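Local atomic coordinates of RNA-dependent RNA Polymerase (PDB entry 6TZ0), a protein that catalyses RNA-templated RNA synthesis in a double-stranded RNA virus, transcribing plus strands and probably making complementary minus strands during genome replication. Residues Ala443-Val455 against Leu973-Lys985. Sequence-based numbering, arbitrary orientation.
Sequences AAWSNSRIVMQAV and LQEKIQKSAMATK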
loop_
_atom_site.group_PDB
_atom_site.type_symbol
_atom_site.label_atom_id
_atom_site.label_comp_id
_atom_site.label_asym_id
_atom_site.label_seq_id
_atom_site.Cartn_x
_atom_site.Cartn_y
_atom_site.Cartn_z
ATOM N N ALA A 443 -6.437 21.987 -15.868
ATOM C CA ALA A 443 -5.004 22.227 -15.863
ATOM C C ALA A 443 -4.229 21.104 -16.535
ATOM O O ALA A 443 -3.431 21.362 -17.440
ATOM C CB ALA A 443 -4.511 22.429 -14.426
ATOM N N ALA A 444 -4.455 19.858 -16.123
ATOM C CA ALA A 444 -3.750 18.732 -16.713
ATOM C C ALA A 444 -4.583 17.468 -16.560
ATOM O O ALA A 444 -5.610 17.446 -15.878
ATOM C CB ALA A 444 -2.370 18.547 -16.077
ATOM N N TRP A 445 -4.136 16.416 -17.238
ATOM C CA TRP A 445 -4.573 15.049 -16.998
ATOM C C TRP A 445 -3.381 14.293 -16.442
ATOM O O TRP A 445 -2.337 14.215 -17.098
ATOM C CB TRP A 445 -5.071 14.388 -18.284
ATOM C CG TRP A 445 -6.375 14.903 -18.783
ATOM C CD1 TRP A 445 -6.569 15.949 -19.632
ATOM C CD2 TRP A 445 -7.665 14.355 -18.520
ATOM N NE1 TRP A 445 -7.904 16.107 -19.890
ATOM C CE2 TRP A 445 -8.600 15.138 -19.219
ATOM C CE3 TRP A 445 -8.124 13.283 -17.751
ATOM C CZ2 TRP A 445 -9.968 14.888 -19.173
ATOM C CZ3 TRP A 445 -9.483 13.035 -17.705
ATOM C CH2 TRP A 445 -10.389 13.835 -18.412
ATOM N N SER A 446 -3.527 13.744 -15.241
ATOM C CA SER A 446 -2.408 13.076 -14.597
ATOM C C SER A 446 -2.936 12.083 -13.576
ATOM O O SER A 446 -4.091 12.149 -13.152
ATOM C CB SER A 446 -1.471 14.081 -13.929
ATOM O OG SER A 446 -0.368 13.418 -13.342
ATOM N N ASN A 447 -2.063 11.164 -13.183
ATOM C CA ASN A 447 -2.346 10.224 -12.114
ATOM C C ASN A 447 -1.323 10.278 -10.993
ATOM O O ASN A 447 -1.375 9.439 -10.088
ATOM C CB ASN A 447 -2.445 8.796 -12.668
ATOM C CG ASN A 447 -1.219 8.380 -13.461
ATOM O OD1 ASN A 447 -0.259 9.133 -13.607
ATOM N ND2 ASN A 447 -1.243 7.154 -13.963
ATOM N N SER A 448 -0.388 11.221 -11.035
ATOM C CA SER A 448 0.589 11.356 -9.970
ATOM C C SER A 448 0.045 12.260 -8.878
ATOM O O SER A 448 -0.688 13.214 -9.148
ATOM C CB SER A 448 1.895 11.930 -10.504
ATOM O OG SER A 448 1.713 13.271 -10.889
ATOM N N ARG A 449 0.419 11.958 -7.637
ATOM C CA ARG A 449 -0.044 12.758 -6.514
ATOM C C ARG A 449 0.656 14.105 -6.453
ATOM O O ARG A 449 0.098 15.063 -5.913
ATOM C CB ARG A 449 0.160 11.993 -5.212
ATOM C CG ARG A 449 -0.744 10.801 -5.088
ATOM C CD ARG A 449 -0.625 10.155 -3.736
ATOM N NE ARG A 449 -1.518 9.010 -3.625
ATOM C CZ ARG A 449 -2.786 9.091 -3.243
ATOM N NH1 ARG A 449 -3.313 10.262 -2.928
ATOM N NH2 ARG A 449 -3.528 8.002 -3.168
ATOM N N ILE A 450 1.850 14.212 -7.028
ATOM C CA ILE A 450 2.585 15.463 -6.900
ATOM C C ILE A 450 2.091 16.505 -7.910
ATOM O O ILE A 450 2.078 17.701 -7.606
ATOM C CB ILE A 450 4.101 15.191 -6.989
ATOM C CG1 ILE A 450 4.893 16.389 -6.479
ATOM C CG2 ILE A 450 4.537 14.783 -8.382
ATOM C CD1 ILE A 450 4.700 16.645 -5.001
ATOM N N VAL A 451 1.600 16.089 -9.079
ATOM C CA VAL A 451 0.983 17.044 -9.996
ATOM C C VAL A 451 -0.392 17.455 -9.488
ATOM O O VAL A 451 -0.782 18.623 -9.587
ATOM C CB VAL A 451 0.940 16.453 -11.420
ATOM C CG1 VAL A 451 0.131 17.311 -12.368
ATOM C CG2 VAL A 451 2.341 16.337 -11.957
ATOM N N MET A 452 -1.117 16.510 -8.887
ATOM C CA MET A 452 -2.378 16.809 -8.212
ATOM C C MET A 452 -2.184 17.795 -7.067
ATOM O O MET A 452 -3.022 18.674 -6.845
ATOM C CB MET A 452 -2.988 15.498 -7.719
ATOM C CG MET A 452 -4.230 15.569 -6.851
ATOM S SD MET A 452 -5.780 16.131 -7.547
ATOM C CE MET A 452 -6.700 16.446 -6.044
ATOM N N GLN A 453 -1.071 17.683 -6.347
ATOM C CA GLN A 453 -0.792 18.624 -5.269
ATOM C C GLN A 453 -0.336 19.972 -5.814
ATOM O O GLN A 453 -0.635 21.017 -5.228
ATOM C CB GLN A 453 0.248 18.020 -4.323
ATOM C CG GLN A 453 0.604 18.883 -3.134
ATOM C CD GLN A 453 -0.565 19.130 -2.219
ATOM O OE1 GLN A 453 -1.322 18.221 -1.898
ATOM N NE2 GLN A 453 -0.731 20.372 -1.805
ATOM N N ALA A 454 0.377 19.972 -6.942
ATOM C CA ALA A 454 0.801 21.226 -7.553
ATOM C C ALA A 454 -0.363 21.982 -8.185
ATOM O O ALA A 454 -0.302 23.207 -8.317
ATOM C CB ALA A 454 1.880 20.957 -8.596
ATOM N N VAL A 455 -1.424 21.282 -8.573
ATOM C CA VAL A 455 -2.566 21.944 -9.194
ATOM C C VAL A 455 -3.429 22.641 -8.149
ATOM O O VAL A 455 -3.793 23.812 -8.303
ATOM C CB VAL A 455 -3.363 20.928 -10.036
ATOM C CG1 VAL A 455 -4.724 21.445 -10.379
ATOM C CG2 VAL A 455 -2.629 20.658 -11.331
ATOM N N LEU A 973 11.864 18.970 -9.704
ATOM C CA LEU A 973 10.438 18.997 -9.419
ATOM C C LEU A 973 9.669 19.506 -10.635
ATOM O O LEU A 973 8.584 18.995 -10.953
ATOM C CB LEU A 973 10.191 19.861 -8.182
ATOM C CG LEU A 973 8.822 19.856 -7.510
ATOM C CD1 LEU A 973 8.501 18.470 -7.005
ATOM C CD2 LEU A 973 8.817 20.842 -6.361
ATOM N N GLN A 974 10.249 20.489 -11.341
ATOM C CA GLN A 974 9.809 20.833 -12.692
ATOM C C GLN A 974 9.869 19.628 -13.614
ATOM O O GLN A 974 8.945 19.399 -14.401
ATOM C CB GLN A 974 10.676 21.945 -13.283
ATOM C CG GLN A 974 10.594 23.279 -12.593
ATOM C CD GLN A 974 11.404 24.347 -13.295
ATOM O OE1 GLN A 974 12.042 24.091 -14.316
ATOM N NE2 GLN A 974 11.394 25.551 -12.738
ATOM N N GLU A 975 10.948 18.843 -13.527
ATOM C CA GLU A 975 11.084 17.673 -14.386
ATOM C C GLU A 975 10.074 16.596 -14.030
ATOM O O GLU A 975 9.539 15.934 -14.921
ATOM C CB GLU A 975 12.497 17.102 -14.310
ATOM C CG GLU A 975 13.567 17.927 -14.992
ATOM C CD GLU A 975 14.915 17.236 -14.954
ATOM O OE1 GLU A 975 15.032 16.216 -14.244
ATOM O OE2 GLU A 975 15.847 17.692 -15.649
ATOM N N LYS A 976 9.791 16.416 -12.739
ATOM C CA LYS A 976 8.829 15.399 -12.321
ATOM C C LYS A 976 7.419 15.755 -12.778
ATOM O O LYS A 976 6.683 14.892 -13.292
ATOM C CB LYS A 976 8.889 15.241 -10.803
ATOM C CG LYS A 976 8.168 14.031 -10.256
ATOM C CD LYS A 976 8.243 14.021 -8.737
ATOM C CE LYS A 976 9.650 13.743 -8.232
ATOM N NZ LYS A 976 10.081 12.342 -8.487
ATOM N N ILE A 977 7.046 17.031 -12.636
ATOM C CA ILE A 977 5.755 17.501 -13.134
ATOM C C ILE A 977 5.700 17.414 -14.656
ATOM O O ILE A 977 4.669 17.040 -15.230
ATOM C CB ILE A 977 5.480 18.927 -12.616
ATOM C CG1 ILE A 977 5.270 18.893 -11.105
ATOM C CG2 ILE A 977 4.264 19.558 -13.272
ATOM C CD1 ILE A 977 5.175 20.248 -10.477
ATOM N N GLN A 978 6.820 17.691 -15.332
ATOM C CA GLN A 978 6.846 17.619 -16.791
ATOM C C GLN A 978 6.719 16.187 -17.290
ATOM O O GLN A 978 6.126 15.957 -18.348
ATOM C CB GLN A 978 8.129 18.261 -17.319
ATOM C CG GLN A 978 8.133 18.561 -18.814
ATOM C CD GLN A 978 8.640 17.411 -19.659
ATOM O OE1 GLN A 978 9.472 16.621 -19.217
ATOM N NE2 GLN A 978 8.136 17.310 -20.883
ATOM N N LYS A 979 7.263 15.216 -16.553
ATOM C CA LYS A 979 7.093 13.823 -16.950
ATOM C C LYS A 979 5.657 13.367 -16.750
ATOM O O LYS A 979 5.046 12.800 -17.662
ATOM C CB LYS A 979 8.039 12.905 -16.174
ATOM C CG LYS A 979 9.507 13.132 -16.435
ATOM C CD LYS A 979 9.889 12.862 -17.869
ATOM C CE LYS A 979 11.386 13.031 -18.049
ATOM N NZ LYS A 979 11.790 14.460 -17.889
ATOM N N SER A 980 5.096 13.607 -15.570
ATOM C CA SER A 980 3.852 12.928 -15.237
ATOM C C SER A 980 2.588 13.736 -15.525
ATOM O O SER A 980 1.542 13.422 -14.954
ATOM C CB SER A 980 3.875 12.505 -13.767
ATOM O OG SER A 980 3.960 13.630 -12.920
ATOM N N ALA A 981 2.632 14.737 -16.400
ATOM C CA ALA A 981 1.438 15.507 -16.721
ATOM C C ALA A 981 1.152 15.497 -18.219
ATOM O O ALA A 981 2.064 15.431 -19.047
ATOM C CB ALA A 981 1.562 16.951 -16.237
ATOM N N MET A 982 -0.135 15.573 -18.555
ATOM C CA MET A 982 -0.606 15.557 -19.932
ATOM C C MET A 982 -1.649 16.645 -20.126
ATOM O O MET A 982 -2.340 17.033 -19.182
ATOM C CB MET A 982 -1.237 14.221 -20.300
ATOM C CG MET A 982 -0.290 13.058 -20.325
ATOM S SD MET A 982 -1.231 11.569 -20.641
ATOM C CE MET A 982 -2.058 11.455 -19.070
ATOM N N ALA A 983 -1.771 17.122 -21.362
ATOM C CA ALA A 983 -2.820 18.069 -21.709
ATOM C C ALA A 983 -4.051 17.401 -22.299
ATOM O O ALA A 983 -5.015 18.098 -22.630
ATOM C CB ALA A 983 -2.290 19.120 -22.688
ATOM N N THR A 984 -4.046 16.078 -22.435
ATOM C CA THR A 984 -5.197 15.334 -22.917
ATOM C C THR A 984 -5.249 13.992 -22.203
ATOM O O THR A 984 -4.319 13.609 -21.489
ATOM C CB THR A 984 -5.149 15.137 -24.432
ATOM O OG1 THR A 984 -6.344 14.477 -24.864
ATOM C CG2 THR A 984 -3.939 14.309 -24.817
ATOM N N LYS A 985 -6.347 13.269 -22.402
ATOM C CA LYS A 985 -6.551 12.012 -21.697
ATOM C C LYS A 985 -6.162 10.782 -22.502
ATOM O O LYS A 985 -6.209 9.673 -21.959
ATOM C CB LYS A 985 -8.012 11.880 -21.257
ATOM C CG LYS A 985 -8.998 11.743 -22.397
ATOM C CD LYS A 985 -10.423 11.676 -21.874
ATOM C CE LYS A 985 -11.434 11.577 -23.006
ATOM N NZ LYS A 985 -11.354 10.276 -23.727
#
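A single antiparallel bridge pairs Trp445 with Met982, adding a short third run of chain to the edge of the two-stranded hairpin 434-437/442-446 and tying the central polymerase region to the C-terminal one. Two backbone bonds define this hydrogen-bonded pair: Trp445 N to Met982 O at 2.7 Å, nearly straight, and Met982 N to Trp445 O at 3.0 Å, more bent. Beyond it, Lys985 lies alongside the indole and sets its CB over one face, 3.7 Å from the six-membered ring's centroid and 11° off the normal, a CH-pi contact.

One residue on from Trp445, Ser446 OG, anti to its own backbone N (chi1 -178°), accepts from Ser448 N in an ST turn; its modelled bond to Ser980 O is too short to be trusted in detail. Ser448, the N-cap of helix 449-455, meets Ser980 hydroxyl to hydroxyl, OG to OG 3.1 Å.

Helices 449-455 and 973-979 cross at -105°, their axes 9.5 Å apart at closest approach. Val451 turns CG2 onto Ile977 CG2 at 4.0 Å and CG1 toward Ala981 CB, while Ala454 CB meets Ile977 CD1 at 3.9 Å. Ile450 CG2 rests on the aliphatic CD of Lys976, and Leu937 of helix 927-937 touches both Ile450 and Leu973. The chemistry thus divides: backbone bonds set the register at Trp445 and Met982, serine hydroxyls meet between bridge and helices, and aliphatic contacts join the helices.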